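Local coordinates for separin (Saccharomyces cerevisiae, PDB 5U1T), which cleaves the Scc1 subunit of cohesin at the onset of anaphase as a caspase-like cysteine protease, and is held inactive by securin until then, at residues A[344-347]-A[348-351]; A[362-365]-A[366-369]; A[403-407]-A[408-412]. All coordinates share one frame; numbering follows the deposited sequence.

Interaction 1 of 3, residues A[344-347]-A[348-351]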
loop_
_atom_site.group_PDB
_atom_site.type_symbol
_atom_site.label_atom_id
_atom_site.label_comp_id
_atom_site.label_asym_id
_atom_site.label_seq_id
_atom_site.Cartn_x
_atom_site.Cartn_y
_atom_site.Cartn_z
ATOM N N ILE A 344 23.823 -21.692 -58.913
ATOM C CA ILE A 344 24.418 -20.459 -58.418
ATOM C C ILE A 344 24.292 -20.355 -56.901
ATOM O O ILE A 344 25.268 -20.068 -56.210
ATOM C CB ILE A 344 23.764 -19.232 -59.056
ATOM C CG1 ILE A 344 24.074 -19.207 -60.550
ATOM C CG2 ILE A 344 24.242 -17.953 -58.377
ATOM C CD1 ILE A 344 23.318 -18.148 -61.295
ATOM N N LEU A 345 23.087 -20.614 -56.395
ATOM C CA LEU A 345 22.768 -20.446 -54.978
ATOM C C LEU A 345 23.508 -21.436 -54.097
ATOM O O LEU A 345 23.860 -21.118 -52.958
ATOM C CB LEU A 345 21.262 -20.581 -54.762
ATOM C CG LEU A 345 20.480 -19.476 -55.469
ATOM C CD1 LEU A 345 19.019 -19.833 -55.592
ATOM C CD2 LEU A 345 20.659 -18.164 -54.734
ATOM N N ARG A 346 23.729 -22.640 -54.618
ATOM C CA ARG A 346 24.544 -23.631 -53.921
ATOM C C ARG A 346 25.979 -23.123 -53.805
ATOM O O ARG A 346 26.606 -23.235 -52.750
ATOM C CB ARG A 346 24.524 -24.993 -54.640
ATOM C CG ARG A 346 23.220 -25.796 -54.520
ATOM C CD ARG A 346 22.584 -25.683 -53.136
ATOM N NE ARG A 346 21.499 -24.700 -53.107
ATOM C CZ ARG A 346 20.914 -24.268 -51.994
ATOM N NH1 ARG A 346 21.318 -24.725 -50.813
ATOM N NH2 ARG A 346 19.935 -23.373 -52.058
ATOM N N GLN A 347 26.498 -22.563 -54.892
ATOM C CA GLN A 347 27.876 -22.094 -54.900
ATOM C C GLN A 347 28.001 -20.890 -53.979
ATOM O O GLN A 347 28.981 -20.772 -53.238
ATOM C CB GLN A 347 28.338 -21.745 -56.318
ATOM C CG GLN A 347 29.777 -22.180 -56.629
ATOM C CD GLN A 347 30.832 -21.398 -55.848
ATOM O OE1 GLN A 347 30.855 -20.167 -55.873
ATOM N NE2 GLN A 347 31.713 -22.117 -55.156
ATOM N N PHE A 348 26.998 -20.013 -54.019
ATOM C CA PHE A 348 26.977 -18.833 -53.165
ATOM C C PHE A 348 27.082 -19.263 -51.721
ATOM O O PHE A 348 28.062 -18.949 -51.043
ATOM C CB PHE A 348 25.703 -18.015 -53.378
ATOM C CG PHE A 348 25.599 -16.794 -52.487
ATOM C CD1 PHE A 348 25.020 -16.877 -51.232
ATOM C CD2 PHE A 348 26.060 -15.562 -52.917
ATOM C CE1 PHE A 348 24.914 -15.756 -50.422
ATOM C CE2 PHE A 348 25.952 -14.444 -52.104
ATOM C CZ PHE A 348 25.379 -14.545 -50.859
ATOM N N ASP A 349 26.062 -19.990 -51.269
ATOM C CA ASP A 349 26.015 -20.525 -49.916
ATOM C C ASP A 349 27.356 -21.137 -49.540
ATOM O O ASP A 349 27.864 -20.915 -48.452
ATOM C CB ASP A 349 24.896 -21.554 -49.794
ATOM C CG ASP A 349 23.525 -20.920 -49.840
ATOM O OD1 ASP A 349 23.445 -19.716 -50.172
ATOM O OD2 ASP A 349 22.535 -21.624 -49.547
ATOM N N CYS A 350 27.953 -21.860 -50.474
ATOM C CA CYS A 350 29.250 -22.466 -50.235
ATOM C C CYS A 350 30.380 -21.436 -50.163
ATOM O O CYS A 350 31.226 -21.500 -49.271
ATOM C CB CYS A 350 29.547 -23.491 -51.320
ATOM S SG CYS A 350 30.993 -24.478 -50.970
ATOM N N THR A 351 30.391 -20.493 -51.101
ATOM C CA THR A 351 31.448 -19.485 -51.156
ATOM C C THR A 351 31.455 -18.656 -49.885
ATOM O O THR A 351 32.518 -18.235 -49.424
ATOM C CB THR A 351 31.304 -18.558 -52.398
ATOM O OG1 THR A 351 31.797 -19.238 -53.558
ATOM C CG2 THR A 351 32.101 -17.271 -52.237
#

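Interaction 2 of 3, residues A[362-365]-A[366-369]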
loop_
_atom_site.group_PDB
_atom_site.type_symbol
_atom_site.label_atom_id
_atom_site.label_comp_id
_atom_site.label_asym_id
_atom_site.label_seq_id
_atom_site.Cartn_x
_atom_site.Cartn_y
_atom_site.Cartn_z
ATOM N N ILE A 362 43.213 -14.598 -42.218
ATOM C CA ILE A 362 43.612 -13.369 -42.903
ATOM C C ILE A 362 44.418 -12.487 -41.959
ATOM O O ILE A 362 44.037 -12.262 -40.814
ATOM C CB ILE A 362 42.389 -12.590 -43.447
ATOM C CG1 ILE A 362 41.789 -13.321 -44.650
ATOM C CG2 ILE A 362 42.780 -11.174 -43.841
ATOM C CD1 ILE A 362 40.374 -12.907 -44.976
ATOM N N ASN A 363 45.547 -12.000 -42.458
ATOM C CA ASN A 363 46.475 -11.220 -41.660
ATOM C C ASN A 363 46.823 -9.902 -42.344
ATOM O O ASN A 363 46.673 -8.834 -41.755
ATOM C CB ASN A 363 47.736 -12.037 -41.408
ATOM C CG ASN A 363 48.623 -11.408 -40.349
ATOM O OD1 ASN A 363 48.132 -10.752 -39.425
ATOM N ND2 ASN A 363 49.932 -11.624 -40.465
ATOM N N ASP A 364 47.286 -9.981 -43.587
ATOM C CA ASP A 364 47.588 -8.783 -44.367
ATOM C C ASP A 364 46.338 -7.933 -44.572
ATOM O O ASP A 364 45.214 -8.435 -44.507
ATOM C CB ASP A 364 48.196 -9.161 -45.721
ATOM C CG ASP A 364 47.431 -10.276 -46.415
ATOM O OD1 ASP A 364 46.907 -11.171 -45.710
ATOM O OD2 ASP A 364 47.367 -10.257 -47.667
ATOM N N GLU A 365 46.531 -6.642 -44.807
ATOM C CA GLU A 365 45.407 -5.758 -45.057
ATOM C C GLU A 365 45.084 -5.722 -46.538
ATOM O O GLU A 365 44.147 -5.051 -46.963
ATOM C CB GLU A 365 45.695 -4.359 -44.526
ATOM C CG GLU A 365 45.534 -4.272 -43.016
ATOM C CD GLU A 365 45.614 -2.850 -42.492
ATOM O OE1 GLU A 365 46.596 -2.155 -42.846
ATOM O OE2 GLU A 365 44.695 -2.439 -41.732
ATOM N N SER A 366 45.873 -6.455 -47.316
ATOM C CA SER A 366 45.569 -6.689 -48.719
ATOM C C SER A 366 44.452 -7.722 -48.839
ATOM O O SER A 366 43.538 -7.570 -49.652
ATOM C CB SER A 366 46.808 -7.165 -49.474
ATOM O OG SER A 366 46.520 -7.333 -50.853
ATOM N N ALA A 367 44.539 -8.775 -48.026
ATOM C CA ALA A 367 43.512 -9.807 -47.991
ATOM C C ALA A 367 42.262 -9.250 -47.335
ATOM O O ALA A 367 41.149 -9.683 -47.627
ATOM C CB ALA A 367 44.004 -11.033 -47.250
ATOM N N ALA A 368 42.464 -8.280 -46.448
ATOM C CA ALA A 368 41.363 -7.637 -45.741
ATOM C C ALA A 368 40.489 -6.867 -46.717
ATOM O O ALA A 368 39.270 -7.005 -46.711
ATOM C CB ALA A 368 41.891 -6.716 -44.655
ATOM N N ALA A 369 41.126 -6.062 -47.559
ATOM C CA ALA A 369 40.421 -5.300 -48.574
ATOM C C ALA A 369 39.746 -6.224 -49.579
ATOM O O ALA A 369 38.619 -5.971 -50.001
ATOM C CB ALA A 369 41.372 -4.359 -49.281
#

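Interaction 3 of 3, residues A[403-407]-A[408-412]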
loop_
_atom_site.group_PDB
_atom_site.type_symbol
_atom_site.label_atom_id
_atom_site.label_comp_id
_atom_site.label_asym_id
_atom_site.label_seq_id
_atom_site.Cartn_x
_atom_site.Cartn_y
_atom_site.Cartn_z
ATOM N N VAL A 403 35.042 -8.212 -35.785
ATOM C CA VAL A 403 35.537 -8.685 -34.493
ATOM C C VAL A 403 36.960 -9.240 -34.590
ATOM O O VAL A 403 37.845 -8.848 -33.827
ATOM C CB VAL A 403 34.625 -9.764 -33.900
ATOM C CG1 VAL A 403 35.026 -10.052 -32.460
ATOM C CG2 VAL A 403 33.185 -9.319 -33.953
ATOM N N LEU A 404 37.180 -10.146 -35.535
ATOM C CA LEU A 404 38.481 -10.792 -35.680
ATOM C C LEU A 404 39.578 -9.816 -36.104
ATOM O O LEU A 404 40.718 -9.921 -35.644
ATOM C CB LEU A 404 38.397 -11.941 -36.690
ATOM C CG LEU A 404 37.596 -13.175 -36.267
ATOM C CD1 LEU A 404 37.910 -14.368 -37.175
ATOM C CD2 LEU A 404 37.875 -13.507 -34.811
ATOM N N PHE A 405 39.240 -8.879 -36.989
ATOM C CA PHE A 405 40.209 -7.890 -37.455
ATOM C C PHE A 405 40.314 -6.764 -36.452
ATOM O O PHE A 405 41.211 -5.928 -36.519
ATOM C CB PHE A 405 39.817 -7.318 -38.818
ATOM C CG PHE A 405 39.769 -8.333 -39.910
ATOM C CD1 PHE A 405 40.470 -9.519 -39.803
ATOM C CD2 PHE A 405 39.023 -8.100 -41.051
ATOM C CE1 PHE A 405 40.429 -10.455 -40.815
ATOM C CE2 PHE A 405 38.980 -9.029 -42.063
ATOM C CZ PHE A 405 39.686 -10.210 -41.946
ATOM N N LYS A 406 39.375 -6.748 -35.524
ATOM C CA LYS A 406 39.251 -5.640 -34.602
ATOM C C LYS A 406 39.164 -4.314 -35.372
ATOM O O LYS A 406 39.917 -3.385 -35.092
ATOM C CB LYS A 406 40.427 -5.620 -33.615
ATOM C CG LYS A 406 40.652 -6.949 -32.891
ATOM C CD LYS A 406 41.461 -6.782 -31.599
ATOM C CE LYS A 406 41.753 -8.131 -30.950
ATOM N NZ LYS A 406 42.516 -9.041 -31.882
ATOM N N SER A 407 38.216 -4.222 -36.305
ATOM C CA SER A 407 38.110 -3.068 -37.191
ATOM C C SER A 407 36.799 -2.334 -37.082
ATOM O O SER A 407 35.750 -2.902 -37.349
ATOM C CB SER A 407 38.284 -3.489 -38.647
ATOM O OG SER A 407 37.707 -2.520 -39.515
ATOM N N HIS A 408 36.854 -1.054 -36.743
ATOM C CA HIS A 408 35.646 -0.249 -36.774
ATOM C C HIS A 408 35.098 -0.088 -38.198
ATOM O O HIS A 408 33.889 0.116 -38.377
ATOM C CB HIS A 408 35.893 1.125 -36.162
ATOM C CG HIS A 408 34.636 1.850 -35.799
ATOM N ND1 HIS A 408 34.259 3.036 -36.390
ATOM C CD2 HIS A 408 33.663 1.548 -34.908
ATOM C CE1 HIS A 408 33.114 3.441 -35.875
ATOM N NE2 HIS A 408 32.734 2.558 -34.972
ATOM N N SER A 409 35.974 -0.173 -39.199
ATOM C CA SER A 409 35.548 -0.017 -40.583
ATOM C C SER A 409 34.591 -1.117 -40.997
ATOM O O SER A 409 33.528 -0.843 -41.555
ATOM C CB SER A 409 36.745 0.011 -41.521
ATOM O OG SER A 409 37.516 1.170 -41.286
ATOM N N PHE A 410 34.952 -2.362 -40.716
ATOM C CA PHE A 410 34.040 -3.470 -40.987
ATOM C C PHE A 410 32.722 -3.351 -40.222
ATOM O O PHE A 410 31.665 -3.689 -40.751
ATOM C CB PHE A 410 34.711 -4.800 -40.669
ATOM C CG PHE A 410 35.513 -5.339 -41.794
ATOM C CD1 PHE A 410 34.915 -6.123 -42.772
ATOM C CD2 PHE A 410 36.865 -5.046 -41.902
ATOM C CE1 PHE A 410 35.661 -6.624 -43.835
ATOM C CE2 PHE A 410 37.624 -5.542 -42.965
ATOM C CZ PHE A 410 37.020 -6.331 -43.935
ATOM N N LEU A 411 32.780 -2.863 -38.987
ATOM C CA LEU A 411 31.578 -2.775 -38.166
ATOM C C LEU A 411 30.665 -1.705 -38.730
ATOM O O LEU A 411 29.455 -1.908 -38.827
ATOM C CB LEU A 411 31.915 -2.478 -36.702
ATOM C CG LEU A 411 30.711 -2.462 -35.761
ATOM C CD1 LEU A 411 30.036 -3.819 -35.787
ATOM C CD2 LEU A 411 31.119 -2.088 -34.345
ATOM N N LEU A 412 31.240 -0.565 -39.104
ATOM C CA LEU A 412 30.455 0.466 -39.769
ATOM C C LEU A 412 29.864 -0.109 -41.049
ATOM O O LEU A 412 28.699 0.132 -41.365
ATOM C CB LEU A 412 31.295 1.706 -40.065
ATOM C CG LEU A 412 31.479 2.681 -38.901
ATOM C CD1 LEU A 412 32.554 3.705 -39.218
ATOM C CD2 LEU A 412 30.173 3.366 -38.572
#

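Interaction 1 of 3, residues A[344-347]-A[348-351]
Within helix 342-357 of the helical region, one turn links Gln-347 to Thr-351 and Arg-346 to Asp-349, a worked example of side chains paired at i, i+4 and i, i+3 spacing. The backbone supplies the ordinary ladder, from Phe-348 N to Ile-344 O through to Thr-351 N to Gln-347 O. Beside its last rung the hydroxyl OG1 of Thr-351 donates to OE1 of Gln-347 at 2.7 Å, approaching 29° out of the amide carbonyl plane. A bend at chi2 (-68°) folds the Gln-347 chain forward along the helix, which brings its amide to the threonine. The other end of that amide, NE2, is bonded to Thr-309 of helix 298-313, so partners at both ends restrain its rotation. Arg-346 and Asp-349 run side by side and form a salt bridge, Arg-346 NH1 lying 3.6 Å from Asp-349 OD2. The carboxylate oxygen lies well out of the guanidinium plane; no N-H is aimed at it. Asp-349 OD1 meets Arg-390 of helix 388-404 in a second salt bridge. The chemistry thus divides: directed bonds at both ends satisfy the buried amide, whereas Asp-349 probably offsets the like charges of Arg-346 and Arg-390, whose guanidinium groups lie close together.

Interaction 2 of 3, residues A[362-365]-A[366-369]
Asp-364 and Ala-367 meet where the chain enters helix 365-384, and their contact illustrates how a helix start is capped. The carboxylate of Asp-364, at the N-cap position, turns back over the first turn, and its OD2 accepts from Ala-367 N at 3.2 Å. With an N-H...O angle of 130° this capping bond is bent and weak. The same carboxylate also lies beside the alanine methyl. Chi1 of 46° sets CG between the backbone N and the carbonyl carbon, and this turns the acid toward the helix start. A negative group here would probably interact well with the positive end of the helix dipole.

Before the cap, Ile-362 points its side chain at the helix and sets its CG2 branch 3.6 Å from Ala-367 CB. This is an apolar contact between the residue two before the N-cap and the third residue of the helix. Backbone bonds complete this first shell. Ala-368 N reaches Asp-364 O in a weak bond of 3.4 Å, while Ala-369 N donates to Glu-365 O at 3.2 Å with a straighter N-H...O angle of 158°, though from above the carbonyl plane.

Further out lies helix 319-336, whose N-terminal end supplies the neighbours: Ile-319 touches Ile-362, and Ser-320 touches both Asp-364 and Ala-367. The capped turn, largely at the surface, thus seats the start of helix 365-384 beside the start of helix 319-336.

Interaction 3 of 3, residues A[403-407]-A[408-412]
Aromatic packing joins Phe-405 and Phe-410 across the tight connection between helices 388-404 and 408-425. The edge of the Phe-405 ring is directed toward the face of Phe-410 in an offset edge-to-face pair, with ring centroids 5.2 Å apart and planes at 66°. The closest approach is Phe-405 CD2 to Phe-410 CE2, 3.5 Å. Around the pair, Leu-371 and Ser-372 of helix 365-384 touch Phe-405 and Phe-410 respectively.

Hydrogen bonding centres on Ser-407, the N-cap of the second helix. Its OG, swung away from its own backbone N by a chi1 of 158°, accepts from Phe-410 N at 3.0 Å in a nearly straight bond (169°). That hydroxyl oxygen also sits at the edge of the Phe-410 ring, 3.6 Å from CD2, so polar cap and aromatic pair adjoin. A weak bond from Leu-411 N to Ser-407 O opens the helical backbone pattern.

Lys-406, with positive phi, makes the turn before the cap as the C-prime residue of a Schellman motif: Ser-407 N bonds to Ser-402 O, and Lys-406 N weakly to Val-403 O. The Schellman motif ends helix 388-404 and the adjoining serine N-cap begins helix 408-425, a tight helix-to-helix turn in the helical domain.

All three interactions are local and belong to consecutive helices of the helical domain, away from the cysteine assigned to the active site by similarity. Interaction 1 lies within the first part of helix 342-357 and is partly buried, with polar side chains tied along one turn. Interaction 2 is a surface contact and interaction 3 partly buried; both contain a helix start, capped weakly by aspartate in one and more straightly by serine in the other, and interaction 3 also ends the preceding helix. Ile-362 and Ala-368 touch Phe-405 and Phe-410, so the aromatic pair packs against the start of helix 365-384. Interaction 1 stands apart, about 10 Å from interaction 2 between nearest atoms, yet Phe-348 packs on helices 365-384 and 388-404.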